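Local coordinates for enoyl-CoA hydratase/isomerase family protein (Pseudomonas syringae pv. tomato, PDB 3OT6) that probably acts on acyl-CoA thioesters as a hydratase or isomerase of the crotonase type, its exact substrate and reaction being undetermined, at residues A[8-13]-A[42-47]; A[48-53]-A[94-99]; A[36-41]-A[84-89]; A[118-123]-A[188-193]; A[52-57]-A[100-105]. All blocks are in the same frame, centred on the assembly; numbering follows the deposited sequence.

Interaction 1 (A[8-13]-A[42-47]); sequences VSYHLD and DQAEKD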
# COMPACT_ATOMS: atom_id res chain seq x y z
N VAL A 8 -0.11 -1.26 -14.15
CA VAL A 8 1.02 -1.37 -13.28
C VAL A 8 2.17 -1.82 -14.19
O VAL A 8 2.22 -3.00 -14.59
CB VAL A 8 0.72 -2.41 -12.11
CG1 VAL A 8 1.94 -2.69 -11.31
CG2 VAL A 8 -0.49 -1.96 -11.20
N SER A 9 3.06 -0.90 -14.59
CA SER A 9 4.20 -1.30 -15.43
C SER A 9 5.27 -2.05 -14.59
O SER A 9 5.46 -1.76 -13.39
CB SER A 9 4.83 -0.11 -16.11
OG SER A 9 5.41 0.70 -15.10
N TYR A 10 5.95 -3.02 -15.18
CA TYR A 10 7.00 -3.72 -14.46
C TYR A 10 8.36 -3.46 -15.08
O TYR A 10 8.63 -3.81 -16.19
CB TYR A 10 6.69 -5.21 -14.47
CG TYR A 10 7.66 -6.09 -13.70
CD1 TYR A 10 7.40 -6.45 -12.38
CD2 TYR A 10 8.81 -6.60 -14.32
CE1 TYR A 10 8.27 -7.26 -11.67
CE2 TYR A 10 9.68 -7.42 -13.61
CZ TYR A 10 9.41 -7.73 -12.29
OH TYR A 10 10.26 -8.54 -11.60
N HIS A 11 9.28 -2.90 -14.34
CA HIS A 11 10.62 -2.87 -14.91
C HIS A 11 11.66 -3.41 -13.92
O HIS A 11 11.73 -2.95 -12.82
CB HIS A 11 10.94 -1.47 -15.49
CG HIS A 11 12.32 -0.98 -15.16
ND1 HIS A 11 13.39 -1.09 -16.04
CD2 HIS A 11 12.82 -0.38 -14.03
CE1 HIS A 11 14.47 -0.58 -15.47
NE2 HIS A 11 14.16 -0.15 -14.25
N LEU A 12 12.48 -4.37 -14.34
CA LEU A 12 13.58 -4.92 -13.49
C LEU A 12 14.98 -4.34 -13.85
O LEU A 12 15.40 -4.31 -15.00
CB LEU A 12 13.55 -6.45 -13.56
CG LEU A 12 14.70 -7.26 -12.97
CD1 LEU A 12 14.70 -7.18 -11.47
CD2 LEU A 12 14.67 -8.74 -13.48
N ASP A 13 15.69 -3.80 -12.88
CA ASP A 13 16.97 -3.26 -13.14
C ASP A 13 17.78 -3.51 -11.91
O ASP A 13 17.39 -3.06 -10.85
CB ASP A 13 16.92 -1.77 -13.42
CG ASP A 13 18.22 -1.26 -14.11
OD1 ASP A 13 18.41 -1.57 -15.35
OD2 ASP A 13 19.08 -0.62 -13.44
N ASP A 42 3.79 -11.55 -9.11
CA ASP A 42 4.16 -12.86 -9.55
C ASP A 42 5.53 -12.80 -10.21
O ASP A 42 6.39 -13.66 -9.94
CB ASP A 42 3.13 -13.41 -10.51
CG ASP A 42 1.85 -13.85 -9.79
OD1 ASP A 42 1.88 -14.09 -8.57
OD2 ASP A 42 0.78 -13.89 -10.43
N GLN A 43 5.73 -11.78 -11.04
CA GLN A 43 6.89 -11.65 -11.85
C GLN A 43 8.03 -11.31 -10.92
O GLN A 43 9.12 -11.90 -11.04
CB GLN A 43 6.68 -10.56 -12.90
CG GLN A 43 7.87 -10.41 -13.85
CD GLN A 43 8.23 -11.74 -14.56
OE1 GLN A 43 7.37 -12.48 -15.02
NE2 GLN A 43 9.52 -12.04 -14.61
N ALA A 44 7.78 -10.40 -9.96
CA ALA A 44 8.79 -9.96 -8.98
C ALA A 44 9.26 -11.13 -8.12
O ALA A 44 10.41 -11.15 -7.74
CB ALA A 44 8.25 -8.82 -8.10
N GLU A 45 8.39 -12.09 -7.84
CA GLU A 45 8.78 -13.24 -7.05
C GLU A 45 9.71 -14.05 -7.90
O GLU A 45 10.71 -14.56 -7.43
CB GLU A 45 7.60 -14.14 -6.68
CG GLU A 45 6.66 -13.60 -5.64
CD GLU A 45 5.65 -14.64 -5.12
OE1 GLU A 45 6.07 -15.74 -4.72
OE2 GLU A 45 4.44 -14.34 -5.08
N LYS A 46 9.35 -14.19 -9.17
CA LYS A 46 10.10 -15.05 -10.05
C LYS A 46 11.53 -14.44 -10.29
O LYS A 46 12.52 -15.21 -10.34
CB LYS A 46 9.26 -15.46 -11.28
CG LYS A 46 10.06 -15.96 -12.50
CD LYS A 46 9.08 -16.34 -13.70
CE LYS A 46 9.87 -16.76 -15.04
NZ LYS A 46 10.90 -15.71 -15.55
N ASP A 47 11.66 -13.12 -10.30
CA ASP A 47 12.97 -12.46 -10.41
C ASP A 47 13.65 -12.22 -9.08
O ASP A 47 14.68 -11.57 -9.02
CB ASP A 47 12.90 -11.10 -11.13
CG ASP A 47 12.38 -11.22 -12.54
OD1 ASP A 47 12.61 -12.27 -13.20
OD2 ASP A 47 11.70 -10.29 -13.01

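Interaction 2 (A[48-53]-A[94-99]); sequences RAIVIV and PFPIIV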
# COMPACT_ATOMS: atom_id res chain seq x y z
N ARG A 48 13.07 -12.76 -8.00
CA ARG A 48 13.63 -12.60 -6.64
C ARG A 48 14.03 -11.18 -6.31
O ARG A 48 15.03 -10.98 -5.63
CB ARG A 48 14.83 -13.50 -6.39
CG ARG A 48 14.71 -14.88 -7.02
CD ARG A 48 15.88 -15.73 -6.52
NE ARG A 48 15.33 -16.68 -5.57
CZ ARG A 48 15.59 -16.71 -4.28
NH1 ARG A 48 16.47 -15.89 -3.70
NH2 ARG A 48 14.94 -17.61 -3.56
N ALA A 49 13.22 -10.21 -6.74
CA ALA A 49 13.68 -8.84 -6.70
C ALA A 49 13.24 -8.07 -5.43
O ALA A 49 12.15 -8.32 -4.91
CB ALA A 49 13.21 -8.11 -7.99
N ILE A 50 14.06 -7.14 -4.97
CA ILE A 50 13.55 -6.11 -4.14
C ILE A 50 12.47 -5.28 -4.91
O ILE A 50 12.70 -4.87 -6.06
CB ILE A 50 14.68 -5.24 -3.61
CG1 ILE A 50 15.51 -6.10 -2.65
CG2 ILE A 50 14.09 -4.05 -2.81
CD1 ILE A 50 16.88 -5.54 -2.32
N VAL A 51 11.29 -5.09 -4.31
CA VAL A 51 10.17 -4.45 -5.05
C VAL A 51 10.08 -3.02 -4.58
O VAL A 51 10.25 -2.74 -3.39
CB VAL A 51 8.80 -5.13 -4.79
CG1 VAL A 51 7.67 -4.25 -5.33
CG2 VAL A 51 8.73 -6.58 -5.43
N ILE A 52 9.92 -2.10 -5.54
CA ILE A 52 9.58 -0.67 -5.29
C ILE A 52 8.20 -0.38 -5.95
O ILE A 52 8.10 -0.43 -7.16
CB ILE A 52 10.56 0.29 -5.93
CG1 ILE A 52 11.91 0.21 -5.28
CG2 ILE A 52 10.11 1.74 -5.67
CD1 ILE A 52 12.93 1.30 -5.87
N VAL A 53 7.16 -0.10 -5.17
CA VAL A 53 5.86 0.26 -5.71
C VAL A 53 5.82 1.79 -5.67
O VAL A 53 6.18 2.40 -4.66
CB VAL A 53 4.68 -0.31 -4.84
CG1 VAL A 53 3.32 0.13 -5.39
CG2 VAL A 53 4.70 -1.83 -4.79
N PRO A 94 7.77 -12.58 -0.31
CA PRO A 94 9.04 -13.19 0.10
C PRO A 94 10.29 -12.30 0.01
O PRO A 94 11.32 -12.64 0.60
CB PRO A 94 9.14 -14.45 -0.76
CG PRO A 94 8.24 -14.24 -1.93
CD PRO A 94 7.15 -13.24 -1.46
N PHE A 95 10.18 -11.14 -0.63
CA PHE A 95 11.29 -10.18 -0.72
C PHE A 95 10.76 -8.81 -0.24
O PHE A 95 9.53 -8.59 -0.19
CB PHE A 95 11.86 -10.11 -2.18
CG PHE A 95 12.23 -11.42 -2.70
CD1 PHE A 95 13.52 -11.92 -2.50
CD2 PHE A 95 11.28 -12.23 -3.32
CE1 PHE A 95 13.86 -13.18 -2.93
CE2 PHE A 95 11.60 -13.51 -3.74
CZ PHE A 95 12.89 -13.99 -3.52
N PRO A 96 11.68 -7.88 0.10
CA PRO A 96 11.29 -6.62 0.66
C PRO A 96 10.44 -5.80 -0.31
O PRO A 96 10.74 -5.76 -1.50
CB PRO A 96 12.66 -5.95 0.93
CG PRO A 96 13.61 -7.14 1.22
CD PRO A 96 13.15 -8.06 0.12
N ILE A 97 9.36 -5.18 0.18
CA ILE A 97 8.61 -4.21 -0.58
C ILE A 97 8.80 -2.77 -0.06
O ILE A 97 8.56 -2.47 1.15
CB ILE A 97 7.13 -4.58 -0.67
CG1 ILE A 97 6.99 -5.98 -1.28
CG2 ILE A 97 6.37 -3.58 -1.59
CD1 ILE A 97 5.54 -6.45 -1.40
N ILE A 98 9.29 -1.91 -0.96
CA ILE A 98 9.43 -0.48 -0.72
C ILE A 98 8.26 0.19 -1.39
O ILE A 98 7.89 -0.14 -2.54
CB ILE A 98 10.74 0.06 -1.30
CG1 ILE A 98 11.93 -0.72 -0.75
CG2 ILE A 98 10.95 1.52 -0.96
CD1 ILE A 98 13.34 -0.34 -1.44
N VAL A 99 7.63 1.10 -0.68
CA VAL A 99 6.62 1.94 -1.33
C VAL A 99 7.21 3.32 -1.35
O VAL A 99 7.64 3.86 -0.29
CB VAL A 99 5.23 1.92 -0.61
CG1 VAL A 99 4.25 2.92 -1.29
CG2 VAL A 99 4.67 0.51 -0.65

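Interaction 3 (A[36-41]-A[84-89]); sequences AFNAAL and STLARR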
# COMPACT_ATOMS: atom_id res chain seq x y z
N ALA A 36 -3.52 -6.45 -12.26
CA ALA A 36 -2.22 -6.02 -12.75
C ALA A 36 -1.22 -6.21 -11.65
O ALA A 36 -0.17 -6.77 -11.93
CB ALA A 36 -2.25 -4.56 -13.22
N PHE A 37 -1.53 -5.77 -10.41
CA PHE A 37 -0.59 -5.83 -9.26
C PHE A 37 -0.21 -7.26 -8.94
O PHE A 37 0.95 -7.55 -8.74
CB PHE A 37 -1.20 -5.19 -7.98
CG PHE A 37 -0.67 -3.85 -7.68
CD1 PHE A 37 -1.52 -2.74 -7.67
CD2 PHE A 37 0.69 -3.67 -7.39
CE1 PHE A 37 -1.02 -1.46 -7.43
CE2 PHE A 37 1.21 -2.43 -7.15
CZ PHE A 37 0.36 -1.29 -7.18
N ASN A 38 -1.18 -8.17 -8.87
CA ASN A 38 -0.87 -9.55 -8.65
C ASN A 38 0.05 -10.14 -9.74
O ASN A 38 0.95 -10.96 -9.40
CB ASN A 38 -2.15 -10.36 -8.52
CG ASN A 38 -2.84 -10.10 -7.17
OD1 ASN A 38 -2.22 -10.24 -6.10
ND2 ASN A 38 -4.12 -9.70 -7.22
N ALA A 39 -0.13 -9.70 -11.00
CA ALA A 39 0.63 -10.23 -12.10
C ALA A 39 2.03 -9.67 -11.97
O ALA A 39 3.00 -10.38 -12.17
CB ALA A 39 0.03 -9.86 -13.44
N ALA A 40 2.14 -8.43 -11.53
CA ALA A 40 3.46 -7.81 -11.42
C ALA A 40 4.21 -8.43 -10.28
O ALA A 40 5.41 -8.40 -10.28
CB ALA A 40 3.40 -6.26 -11.26
N LEU A 41 3.51 -8.96 -9.31
CA LEU A 41 4.19 -9.42 -8.09
C LEU A 41 4.57 -10.83 -8.30
O LEU A 41 5.55 -11.27 -7.74
CB LEU A 41 3.32 -9.29 -6.81
CG LEU A 41 3.19 -7.89 -6.14
CD1 LEU A 41 2.00 -7.86 -5.18
CD2 LEU A 41 4.49 -7.41 -5.46
N SER A 84 -7.87 -5.98 -0.01
CA SER A 84 -7.36 -6.46 1.27
C SER A 84 -6.47 -7.71 1.13
O SER A 84 -5.46 -7.85 1.86
CB SER A 84 -8.53 -6.82 2.17
OG SER A 84 -9.29 -5.66 2.39
N THR A 85 -6.89 -8.65 0.23
CA THR A 85 -6.12 -9.86 -0.10
C THR A 85 -4.75 -9.43 -0.67
O THR A 85 -3.70 -10.02 -0.28
CB THR A 85 -6.89 -10.73 -1.15
OG1 THR A 85 -8.11 -11.29 -0.57
CG2 THR A 85 -6.02 -11.84 -1.70
N LEU A 86 -4.74 -8.36 -1.49
CA LEU A 86 -3.50 -7.81 -2.03
C LEU A 86 -2.68 -7.22 -0.90
O LEU A 86 -1.45 -7.40 -0.89
CB LEU A 86 -3.73 -6.77 -3.16
CG LEU A 86 -2.52 -5.93 -3.60
CD1 LEU A 86 -1.46 -6.83 -4.33
CD2 LEU A 86 -2.88 -4.75 -4.51
N ALA A 87 -3.31 -6.52 0.06
CA ALA A 87 -2.52 -6.01 1.20
C ALA A 87 -1.87 -7.19 1.98
O ALA A 87 -0.71 -7.13 2.38
CB ALA A 87 -3.40 -5.11 2.18
N ARG A 88 -2.63 -8.23 2.23
CA ARG A 88 -2.12 -9.40 2.90
C ARG A 88 -0.98 -10.05 2.05
O ARG A 88 -0.01 -10.56 2.58
CB ARG A 88 -3.27 -10.38 3.12
CG ARG A 88 -2.95 -11.43 4.13
CD ARG A 88 -3.14 -12.75 3.51
NE ARG A 88 -3.06 -13.86 4.44
CZ ARG A 88 -2.04 -14.71 4.46
NH1 ARG A 88 -1.05 -14.55 3.59
NH2 ARG A 88 -2.02 -15.70 5.34
N ARG A 89 -1.06 -9.99 0.74
CA ARG A 89 -0.05 -10.66 -0.04
C ARG A 89 1.21 -9.84 0.05
O ARG A 89 2.27 -10.39 0.20
CB ARG A 89 -0.47 -10.84 -1.50
CG ARG A 89 0.66 -11.26 -2.37
CD ARG A 89 0.28 -11.32 -3.83
NE ARG A 89 1.36 -11.97 -4.55
CZ ARG A 89 1.36 -12.20 -5.84
NH1 ARG A 89 0.34 -11.84 -6.59
NH2 ARG A 89 2.38 -12.82 -6.37

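Interaction 4 (A[118-123]-A[188-193]); sequences YRIGVA and GAALAV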
# COMPACT_ATOMS: atom_id res chain seq x y z
N TYR A 118 9.19 -0.91 3.85
CA TYR A 118 9.85 0.36 3.98
C TYR A 118 9.01 1.36 3.15
O TYR A 118 8.56 1.02 2.01
CB TYR A 118 11.34 0.30 3.43
CG TYR A 118 12.12 1.49 3.97
CD1 TYR A 118 12.84 1.37 5.16
CD2 TYR A 118 12.03 2.74 3.37
CE1 TYR A 118 13.50 2.46 5.73
CE2 TYR A 118 12.71 3.88 3.94
CZ TYR A 118 13.42 3.72 5.12
OH TYR A 118 14.06 4.76 5.74
N ARG A 119 8.83 2.58 3.65
CA ARG A 119 7.96 3.55 2.94
C ARG A 119 8.63 4.87 2.84
O ARG A 119 9.09 5.38 3.83
CB ARG A 119 6.62 3.74 3.67
CG ARG A 119 5.68 2.52 3.62
CD ARG A 119 5.92 1.50 4.73
NE ARG A 119 6.36 2.15 5.97
CZ ARG A 119 5.54 2.60 6.93
NH1 ARG A 119 4.21 2.41 6.84
NH2 ARG A 119 6.06 3.24 7.99
N ILE A 120 8.65 5.46 1.66
CA ILE A 120 9.29 6.78 1.47
C ILE A 120 8.34 7.71 0.81
O ILE A 120 7.70 7.35 -0.21
CB ILE A 120 10.55 6.70 0.55
CG1 ILE A 120 11.50 5.63 1.08
CG2 ILE A 120 11.26 8.08 0.49
CD1 ILE A 120 12.81 5.45 0.21
N GLY A 121 8.21 8.90 1.36
CA GLY A 121 7.30 9.88 0.77
C GLY A 121 8.06 11.12 0.33
O GLY A 121 9.25 11.21 0.56
N VAL A 122 7.37 12.07 -0.29
CA VAL A 122 8.05 13.30 -0.79
C VAL A 122 7.46 14.51 -0.11
O VAL A 122 6.24 14.55 0.12
CB VAL A 122 8.04 13.42 -2.36
CG1 VAL A 122 8.84 12.30 -2.94
CG2 VAL A 122 6.64 13.35 -2.91
N ALA A 123 8.31 15.47 0.27
CA ALA A 123 7.87 16.78 0.83
C ALA A 123 7.05 17.61 -0.15
O ALA A 123 7.33 17.63 -1.37
CB ALA A 123 9.11 17.59 1.25
N GLY A 188 16.04 8.13 -6.15
CA GLY A 188 17.36 7.90 -5.63
C GLY A 188 17.32 7.40 -4.21
O GLY A 188 18.13 6.55 -3.81
N ALA A 189 16.40 7.94 -3.40
CA ALA A 189 16.32 7.49 -2.01
C ALA A 189 15.84 6.01 -1.94
O ALA A 189 16.38 5.18 -1.15
CB ALA A 189 15.45 8.42 -1.20
N ALA A 190 14.87 5.68 -2.81
CA ALA A 190 14.34 4.33 -2.95
C ALA A 190 15.39 3.31 -3.35
O ALA A 190 15.47 2.26 -2.71
CB ALA A 190 13.12 4.26 -3.87
N LEU A 191 16.19 3.61 -4.39
CA LEU A 191 17.35 2.76 -4.73
C LEU A 191 18.39 2.69 -3.60
O LEU A 191 19.02 1.64 -3.38
CB LEU A 191 17.96 3.17 -6.08
CG LEU A 191 16.96 3.02 -7.24
CD1 LEU A 191 17.56 3.55 -8.55
CD2 LEU A 191 16.53 1.56 -7.42
N ALA A 192 18.57 3.76 -2.86
CA ALA A 192 19.52 3.69 -1.79
C ALA A 192 19.08 2.72 -0.65
O ALA A 192 19.94 2.06 -0.04
CB ALA A 192 19.79 5.10 -1.25
N VAL A 193 17.77 2.67 -0.34
CA VAL A 193 17.20 1.75 0.62
C VAL A 193 17.22 0.33 0.06
O VAL A 193 17.54 -0.64 0.76
CB VAL A 193 15.73 2.12 0.95
CG1 VAL A 193 15.06 0.99 1.80
CG2 VAL A 193 15.69 3.42 1.70

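Interaction 5 (A[52-57]-A[100-105]); sequences IVTGQP and ACPGHA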
# COMPACT_ATOMS: atom_id res chain seq x y z
N ILE A 52 9.92 -2.10 -5.54
CA ILE A 52 9.58 -0.67 -5.29
C ILE A 52 8.20 -0.38 -5.95
O ILE A 52 8.10 -0.43 -7.16
CB ILE A 52 10.56 0.29 -5.93
CG1 ILE A 52 11.91 0.21 -5.28
CG2 ILE A 52 10.11 1.74 -5.67
CD1 ILE A 52 12.93 1.30 -5.87
N VAL A 53 7.16 -0.10 -5.17
CA VAL A 53 5.86 0.26 -5.71
C VAL A 53 5.82 1.79 -5.67
O VAL A 53 6.18 2.40 -4.66
CB VAL A 53 4.68 -0.31 -4.84
CG1 VAL A 53 3.32 0.13 -5.39
CG2 VAL A 53 4.70 -1.83 -4.79
N THR A 54 5.42 2.42 -6.77
CA THR A 54 5.31 3.88 -6.86
C THR A 54 4.12 4.26 -7.74
O THR A 54 3.49 3.41 -8.36
CB THR A 54 6.69 4.53 -7.36
OG1 THR A 54 6.69 5.94 -7.03
CG2 THR A 54 6.91 4.37 -8.89
N GLY A 55 3.79 5.54 -7.81
CA GLY A 55 2.65 5.96 -8.61
C GLY A 55 3.06 6.93 -9.72
O GLY A 55 4.08 6.74 -10.38
N GLN A 56 2.26 7.97 -9.93
CA GLN A 56 2.58 9.01 -10.90
C GLN A 56 3.03 10.27 -10.16
O GLN A 56 2.88 10.37 -8.93
CB GLN A 56 1.35 9.27 -11.79
CG GLN A 56 1.08 8.12 -12.79
CD GLN A 56 2.34 7.79 -13.60
OE1 GLN A 56 2.90 8.66 -14.28
NE2 GLN A 56 2.80 6.55 -13.52
N PRO A 57 3.61 11.23 -10.87
CA PRO A 57 4.03 12.40 -10.08
C PRO A 57 2.85 13.01 -9.33
O PRO A 57 1.75 13.09 -9.87
CB PRO A 57 4.54 13.38 -11.14
CG PRO A 57 5.06 12.45 -12.23
CD PRO A 57 4.00 11.35 -12.30
N ALA A 100 7.29 3.84 -2.56
CA ALA A 100 7.88 5.14 -2.82
C ALA A 100 6.72 6.05 -3.21
O ALA A 100 6.24 6.00 -4.38
CB ALA A 100 8.88 5.05 -3.96
N CYS A 101 6.28 6.89 -2.29
CA CYS A 101 5.05 7.60 -2.52
C CYS A 101 5.34 8.97 -3.14
O CYS A 101 5.97 9.79 -2.48
CB CYS A 101 4.24 7.69 -1.22
SG CYS A 101 2.99 8.96 -1.26
N PRO A 102 4.92 9.22 -4.41
CA PRO A 102 5.34 10.49 -5.05
C PRO A 102 4.47 11.74 -4.75
O PRO A 102 4.69 12.79 -5.33
CB PRO A 102 5.41 10.15 -6.56
CG PRO A 102 4.70 8.87 -6.75
CD PRO A 102 4.21 8.36 -5.38
N GLY A 103 3.53 11.65 -3.81
CA GLY A 103 2.71 12.79 -3.46
C GLY A 103 1.65 12.41 -2.45
O GLY A 103 1.96 12.11 -1.26
N HIS A 104 0.39 12.45 -2.91
CA HIS A 104 -0.80 12.11 -2.10
C HIS A 104 -0.93 10.60 -1.95
O HIS A 104 -0.64 9.83 -2.90
CB HIS A 104 -2.08 12.60 -2.82
CG HIS A 104 -2.17 14.08 -2.94
ND1 HIS A 104 -2.15 14.73 -4.16
CD2 HIS A 104 -2.28 15.05 -2.00
CE1 HIS A 104 -2.24 16.03 -3.96
NE2 HIS A 104 -2.31 16.25 -2.66
N ALA A 105 -1.46 10.15 -0.82
CA ALA A 105 -1.85 8.75 -0.66
C ALA A 105 -3.07 8.70 0.28
O ALA A 105 -2.97 9.03 1.47
CB ALA A 105 -0.66 7.93 -0.11

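Interaction 1 (A[8-13]-A[42-47])
Tyr10 carries its CG anti to the backbone N (chi1 -177°), which sends the ring from strand 8-13 across to the end of helix 31-46, where Asp47 meets it with CG anti to its own carbonyl carbon (chi1 -61°). The two side chains reach toward each other tip to tip, and Tyr10 OH donates a 2.7 Å hydrogen bond to Asp47 OD2. That oxygen is approached on its anti side, somewhat out of the carboxylate plane, with the ring and carboxylate planes 49° apart. Gln43, one helical turn earlier, grips the same oxygen: its NE2 lies 3.2 Å from Asp47 OD2 in a nearly straight bond that arrives from above the carboxylate plane. Two donors on OD2 fix the rotation of the carboxylate and would probably help to stabilise its negative charge.

Gln43 CG, anti to its backbone N, lies over one face of the Tyr10 ring, 3.6 Å from the ring centroid, in a CH-pi contact displaced toward the rim; the chain bends beyond it, at chi2, where the amide end turns to Asp47. Ala44 completes the seat at the ring edge, with its CB 3.9 Å from Tyr10 CE1. Farther along the strand, Leu12 CD2 rests 3.4 Å from Asp47 OD2, so that a methyl group borders the oxygen that receives both donors.

The contact is superficial and joins an outermost strand of the six-stranded sheet to the C-terminal end of a helix packed against it. Strand 8-13 pairs antiparallel with strand 16-21, where Ala17 and Leu19 also touch Tyr10, while Val8 packs on Ala36, Phe37 and Ala40 of helix 31-46.

Interaction 2 (A[48-53]-A[94-99])
Arg48 crosses the ring of Phe95 at a slant where two parallel strands begin, and its side chain can be followed outward from the backbone. Arg48 CA sits over the ring face, 3.7 Å from the Phe95 centroid, in a CH-pi contact. Arg48 CB comes next, 3.5 Å from Phe95 CZ, and Arg48 CG stays near the same atom at 4.0 Å. The chain bends at chi3 (107°), which places NE; the guanidinium beyond it stands nearly upright to the ring, the two planes 84° apart. Phe95 CZ lies over the centre of the guanidinium face, 3.9 Å from Arg48 CZ, while NH1 passes nearest to Phe95 CE1. Thus the ring offers a face to the start of Arg48 and an edge to its end. At the other end of Phe95, CB touches the carbonyl oxygen of Ala49.

Beyond Phe95 the strands pair in parallel through three hydrogen bonds: Val51 N to Pro96 O, Ile98 N to Val51 O at 2.7 Å, and Val53 N to Ile98 O. Side chains alternate between the sheet's two faces. Ile52 and Ile98 run side by side on one; Val51, Val53, Ile97 and Val99 occupy the other, with Ile97 CG2 4.0 Å from both Val51 CG1 and Val53 CG2.

Arg48, with positive phi, is the C-prime residue of the Schellman motif that ends helix 31-46 and turns the chain into strand 50-54. That helix covers Val51 and Val53, whereas helix 186-197 covers Ile52 and Ile98, making these two strands the buried centre of the sheet.

Interaction 3 (A[36-41]-A[84-89])
Arg89 and Asn38 supply the polar part of this helix-helix contact. NH1 of Arg89 donates twice to the same residue: to the backbone oxygen Asn38 O at 3.0 Å and to the side-chain oxygen Asn38 OD1 at 3.1 Å. Both acceptors are met in their carbonyl planes, on a lone pair. The side-chain bond is the straighter, with an angle of 157° at the hydrogen, and lies in the guanidinium plane, whereas the backbone oxygen is tilted 30° from that plane. The Asn38 amide and the guanidinium are nearly coplanar. An Arg89 chain extended from CG to NE spans the gap between the helices, and NH2 goes on to form salt bridges with Asp42 and Glu45, which would probably balance its positive charge.

The apolar contacts lie beside this group. Leu41 CB lies over the centre of the guanidinium, 3.6 Å from Arg89 CZ, as the two side chains slide past each other in opposite directions. Leu86 divides its methyls: CD1 meets Leu41 CD1 at 3.7 Å, and CD2 meets Phe37 CB at 3.9 Å.

With axes 11.1 Å apart and running nearly parallel, inclined by 20°, the segments are joined by long side chains. Helix 31-46 also touches the loop residue His93 through Leu41, while helix 73-91 also packs on helices 141-150 and 202-230.

Interaction 4 (A[118-123]-A[188-193])
In this crotonase-like fold, helix 186-197 packs on one face of the six-stranded sheet, and here it lies against strand 118-122 through Tyr118, Ile120 and Val193. Helix and strand run nearly antiparallel, at 164°, with their axes 9.4 Å apart. No hydrogen bond crosses between the two segments; the contact is van der Waals packing.

Val193 meets both strand residues with its two methyls. CG1, anti to the backbone N (chi1 171°), comes down over one face of the Tyr118 ring in a CH-pi contact, 3.9 Å from the centroid and shifted toward the rim on the CG side. Val193 CG2 reaches farther along the same ring, to within 3.8 Å of Tyr118 CE2, and also touches Ile120.

The Ile120 side chain points at the helix, and its terminal CD1 does the touching. It rests against the backbone between Ala189 and Ala190. Around the contact, Val181 of the adjoining strand 179-181 touches both Ile120 and Ala189, while Ala190 also reaches Ile52 of strand 50-54. The Ile120 methyl thus meets three helix residues at once: Ala190 N at 3.7 Å from CD1, Val193 CG2 at 3.8 Å and Ala189 CB at 4.2 Å.

Interaction 5 (A[52-57]-A[100-105])
Thr54 OG1 donates a 2.7 Å hydrogen bond to Ala100 O at the place where two parallel strands of the crotonase-like sheet come to their ends. The hydroxyl is anti to the backbone N (chi1 -162°), which turns it to the neighbouring strand, and it approaches Ala100 O from a direction tilted 23° out of the carbonyl plane. Thr54 CA-H points to this oxygen as well, with CA 3.4 Å away, so backbone and side chain of one residue converge on a single acceptor.

One step earlier the regular parallel pairing still holds. Ala100 N donates to Val53 O at 2.8 Å in an almost straight bond, and Ala100 CB packs on Ile52 CG2. The same methyl is covered from the helix side by Leu186 of helix 186-197.

Past Ala100 the strands part, and the ring of Pro102 packs against the departing chain 55-57. Pro102 CD lies 3.7 Å from Gly55 N, and Pro102 CB faces Gln56 O. The Gln56 side chain leaves the contact at CB, and its NE2 is hydrogen-bonded to Leu21 O. Pro102 CG makes the closest contact of the ring, 3.2 Å from Gln56 O, and lies 3.6 Å from Thr54 OG1.

In the fold
Four of the five contacts reach the six-stranded sheet, and interaction 3 joins two helices beside it. Interactions 2 and 5 start from the same strand, 50-54, and follow its pairing with strand 97-100 from beginning to end, their centres about 14 Å apart. Interaction 4 adds the next strand, 118-122, and the helix on one face; interactions 1 and 3 share helix 31-46 on the other and touch each other directly. Along the chain interaction 3 alternates with 1, 2 and 5, whereas 4 comes last. Helices 31-46 and 186-197 thus cover the two faces of the sheet in this probable crotonase-type enzyme, the centres of 3 and 4 lying about 21 Å apart.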